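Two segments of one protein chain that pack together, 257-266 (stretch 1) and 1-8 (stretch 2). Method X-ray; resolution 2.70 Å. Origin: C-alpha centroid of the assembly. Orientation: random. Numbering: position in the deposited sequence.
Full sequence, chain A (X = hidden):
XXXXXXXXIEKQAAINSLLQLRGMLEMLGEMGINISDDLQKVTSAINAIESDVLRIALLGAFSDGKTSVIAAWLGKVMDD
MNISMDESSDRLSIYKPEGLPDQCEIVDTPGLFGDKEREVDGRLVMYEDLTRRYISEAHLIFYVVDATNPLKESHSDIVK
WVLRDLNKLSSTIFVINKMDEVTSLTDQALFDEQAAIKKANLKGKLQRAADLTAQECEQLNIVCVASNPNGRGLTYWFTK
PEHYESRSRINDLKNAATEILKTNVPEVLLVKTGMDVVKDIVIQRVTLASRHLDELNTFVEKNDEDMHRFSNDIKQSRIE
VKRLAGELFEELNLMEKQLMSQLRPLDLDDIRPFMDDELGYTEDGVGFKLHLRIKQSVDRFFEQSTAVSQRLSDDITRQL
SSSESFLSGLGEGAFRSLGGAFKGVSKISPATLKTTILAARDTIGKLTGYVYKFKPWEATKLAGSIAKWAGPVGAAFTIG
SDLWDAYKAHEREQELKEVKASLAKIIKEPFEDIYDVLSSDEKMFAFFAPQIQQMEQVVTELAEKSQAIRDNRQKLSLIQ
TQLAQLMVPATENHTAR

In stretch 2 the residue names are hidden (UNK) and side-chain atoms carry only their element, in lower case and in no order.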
# COMPACT_ATOMS: atom_id res chain seq x y z
N ALA A 257 19.54 8.10 -35.75
CA ALA A 257 19.65 9.39 -35.11
C ALA A 257 18.30 9.72 -34.50
O ALA A 257 18.22 10.28 -33.43
CB ALA A 257 20.07 10.45 -36.12
N THR A 258 17.24 9.30 -35.17
CA THR A 258 15.91 9.60 -34.70
C THR A 258 15.57 8.84 -33.43
O THR A 258 14.88 9.38 -32.59
CB THR A 258 14.89 9.38 -35.83
OG1 THR A 258 14.92 10.55 -36.66
CG2 THR A 258 13.48 9.14 -35.28
N GLU A 259 16.06 7.62 -33.29
CA GLU A 259 15.81 6.83 -32.08
C GLU A 259 16.61 7.30 -30.88
O GLU A 259 16.27 6.96 -29.75
CB GLU A 259 16.17 5.35 -32.33
CG GLU A 259 15.16 4.61 -33.18
CD GLU A 259 13.79 4.53 -32.52
OE1 GLU A 259 13.73 4.05 -31.35
OE2 GLU A 259 12.79 4.96 -33.15
N ILE A 260 17.70 8.02 -31.11
CA ILE A 260 18.58 8.42 -30.03
C ILE A 260 17.97 9.65 -29.47
O ILE A 260 17.84 9.81 -28.27
CB ILE A 260 19.99 8.73 -30.54
CG1 ILE A 260 20.80 7.45 -30.67
CG2 ILE A 260 20.72 9.68 -29.60
CD1 ILE A 260 22.05 7.61 -31.51
N LEU A 261 17.61 10.55 -30.38
CA LEU A 261 16.90 11.74 -30.03
C LEU A 261 15.72 11.41 -29.16
O LEU A 261 15.47 12.08 -28.16
CB LEU A 261 16.39 12.39 -31.29
CG LEU A 261 17.47 13.06 -32.12
CD1 LEU A 261 16.88 13.39 -33.49
CD2 LEU A 261 18.00 14.30 -31.44
N LYS A 262 15.01 10.36 -29.56
CA LYS A 262 13.77 9.92 -28.91
C LYS A 262 14.04 9.67 -27.45
O LYS A 262 13.25 10.05 -26.61
CB LYS A 262 13.27 8.66 -29.59
CG LYS A 262 11.81 8.37 -29.39
CD LYS A 262 11.34 7.21 -30.25
CE LYS A 262 10.49 7.65 -31.44
NZ LYS A 262 9.26 6.79 -31.61
N THR A 263 15.19 9.07 -27.18
CA THR A 263 15.57 8.63 -25.85
C THR A 263 16.45 9.63 -25.12
O THR A 263 16.28 9.85 -23.93
CB THR A 263 16.38 7.33 -25.90
OG1 THR A 263 16.04 6.57 -27.07
CG2 THR A 263 16.13 6.52 -24.64
N ASN A 264 17.41 10.21 -25.82
CA ASN A 264 18.48 10.95 -25.19
C ASN A 264 18.18 12.44 -24.99
O ASN A 264 18.81 13.10 -24.16
CB ASN A 264 19.76 10.73 -26.00
CG ASN A 264 20.95 11.51 -25.47
OD1 ASN A 264 21.57 12.28 -26.21
ND2 ASN A 264 21.30 11.30 -24.21
N VAL A 265 17.22 12.99 -25.74
CA VAL A 265 16.94 14.41 -25.63
C VAL A 265 16.40 14.79 -24.25
O VAL A 265 16.87 15.77 -23.67
CB VAL A 265 15.99 14.88 -26.75
CG1 VAL A 265 15.38 16.24 -26.41
CG2 VAL A 265 16.76 14.92 -28.07
N PRO A 266 15.44 14.04 -23.71
CA PRO A 266 15.02 14.38 -22.35
C PRO A 266 16.14 14.25 -21.32
O PRO A 266 16.26 15.11 -20.47
CB PRO A 266 13.89 13.38 -22.06
CG PRO A 266 13.36 13.02 -23.38
CD PRO A 266 14.55 13.02 -24.31
N UNK A 1 8.71 11.13 -39.94
CA UNK A 1 9.31 11.67 -38.68
C UNK A 1 10.76 11.99 -38.91
O UNK A 1 11.57 11.09 -39.09
c UNK A 1 9.13 10.63 -37.58
se UNK A 1 8.95 12.77 -35.63
c UNK A 1 9.73 11.07 -36.25
c UNK A 1 7.26 12.08 -34.87
N UNK A 2 11.09 13.28 -38.91
CA UNK A 2 12.44 13.74 -39.21
C UNK A 2 13.02 14.43 -37.98
O UNK A 2 12.39 14.45 -36.93
c UNK A 2 12.46 14.61 -40.48
c UNK A 2 11.59 15.86 -40.44
o UNK A 2 11.92 17.79 -39.10
o UNK A 2 13.40 17.39 -40.66
c UNK A 2 12.36 17.10 -40.04
N UNK A 3 14.23 14.97 -38.09
CA UNK A 3 15.06 15.25 -36.90
C UNK A 3 14.62 16.44 -36.06
O UNK A 3 14.71 16.39 -34.86
o UNK A 3 16.12 15.28 -40.19
c UNK A 3 16.56 15.40 -37.26
n UNK A 3 18.10 16.29 -40.34
c UNK A 3 16.89 16.49 -38.28
c UNK A 3 17.01 15.97 -39.69
N UNK A 4 14.15 17.50 -36.70
CA UNK A 4 13.78 18.72 -35.99
C UNK A 4 12.39 18.62 -35.40
O UNK A 4 12.11 19.27 -34.41
c UNK A 4 15.59 19.59 -38.67
c UNK A 4 17.78 20.51 -38.49
c UNK A 4 13.87 19.94 -36.90
c UNK A 4 17.43 21.08 -37.28
c UNK A 4 16.86 19.76 -39.19
c UNK A 4 16.17 20.90 -36.77
c UNK A 4 15.24 20.15 -37.46
N UNK A 5 11.52 17.82 -36.01
CA UNK A 5 10.19 17.59 -35.47
C UNK A 5 10.27 16.66 -34.26
O UNK A 5 9.46 16.77 -33.34
c UNK A 5 6.95 16.05 -37.00
c UNK A 5 7.77 17.00 -36.13
c UNK A 5 5.67 15.59 -36.32
c UNK A 5 9.25 17.00 -36.52
n UNK A 5 4.94 14.53 -37.10
N UNK A 6 11.23 15.73 -34.27
CA UNK A 6 11.41 14.78 -33.20
C UNK A 6 11.95 15.51 -32.02
O UNK A 6 11.57 15.25 -30.90
c UNK A 6 11.30 11.66 -32.52
c UNK A 6 12.38 13.69 -33.60
o UNK A 6 10.57 11.66 -31.53
n UNK A 6 11.09 10.88 -33.57
c UNK A 6 12.52 12.58 -32.58
N UNK A 7 12.86 16.44 -32.28
CA UNK A 7 13.45 17.18 -31.21
C UNK A 7 12.35 18.02 -30.62
O UNK A 7 11.99 17.84 -29.47
c UNK A 7 15.13 18.98 -30.68
c UNK A 7 14.64 20.26 -30.57
c UNK A 7 16.11 18.56 -29.82
c UNK A 7 16.61 19.42 -28.86
c UNK A 7 14.59 18.05 -31.71
c UNK A 7 16.13 20.71 -28.75
c UNK A 7 15.14 21.14 -29.61
N UNK A 8 11.78 18.89 -31.42
CA UNK A 8 10.76 19.79 -30.92
C UNK A 8 9.74 19.04 -30.07
O UNK A 8 9.31 19.56 -29.05
c UNK A 8 10.06 20.47 -32.08
o UNK A 8 9.31 19.49 -32.75

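Position 1 carries an unbranched side chain of two carbons, a selenium and a last carbon. The chain is poorly ordered, yet its CA-to-CB bond points toward stretch 1 and the second carbon lies 4.3 Å from CG2 of Thr258, a loose contact at the exposed margin. Selenium in this place identifies selenomethionine, so the residue is Met1, whose flexible, apolar chain suits such a margin.

Position 2 has three carbons, the third carrying two oxygens, and touches nothing on stretch 1: a carboxylate at the end of a two-carbon spacer, hence Glu2. Its CA-to-CB bond points away from stretch 1, and the side chain folds back onto its own chain. It stands at the N-cap, where the first turn of a helix leaves amide hydrogens without partners. OE2 of Glu2 accepts from N of position 5 at 3.1 Å. The same OE2 of Glu2 accepts more weakly from N of position 4 at 3.3 Å, and its negative charge suits the positive end of the helix dipole.

At position 3 there are again three carbons, but the third bears one oxygen and one nitrogen, an amide. CB, set sideways, lies 4.3 Å from CD1 of Leu261, while the end of the chain leads away. This is Gln3, and its NE2 is hydrogen-bonded elsewhere in the structure. A long amide serves here because its aliphatic base can rest near a leucine while its polar end finds a partner in an otherwise buried site.

Position 4 shows one carbon and then a ring of six carbons with no oxygen attached, and makes no contact with stretch 1, so it is Phe4. The residue is buried, but its CA-to-CB bond points away from stretch 1.

Four carbons in a row ending in nitrogen, out of reach of stretch 1, mark position 5 as Lys5. Extended and exposed, it can leave its ammonium group to solvent.

Position 6 repeats the pattern of three carbons with one oxygen and one nitrogen on the third. Its CA-to-CB bond points toward stretch 1, to which it gives up more area than any other residue of its segment. Its second carbon packs 4.1 Å from CB of Leu261, and its nitrogen comes within 3.4 Å of CG2 of Thr258 and 3.9 Å of CE of Lys262. This is Gln6. These are van der Waals contacts; the length of the side chain lets it span several residues.

Position 7 is another six-carbon ring on one carbon. A ring carbon lies 4.1 Å from CG2 of Val265, which meets the ring obliquely. It is Phe7, an apolar match in a buried place.

Position 8 has one carbon and one oxygen and does not touch stretch 1: Ser8. Its CA-to-CB bond points away, and OG of Ser8 donates to O of Lys5 at 2.8 Å, satisfying the hydroxyl within its own helix.

The two helices run nearly parallel, at 20° and 9.4 Å apart. Thr258, Leu261, Lys262 and Val265 meet Gln3, Gln6 and Phe7 without a single hydrogen bond across. The contact, which buries 351 Å², is therefore one of van der Waals packing, with one apolar pair, Val265 and Phe7, and Gln6 laid along Thr258, Leu261 and Lys262.

Stretch 2 1-8: MEQFKQFS
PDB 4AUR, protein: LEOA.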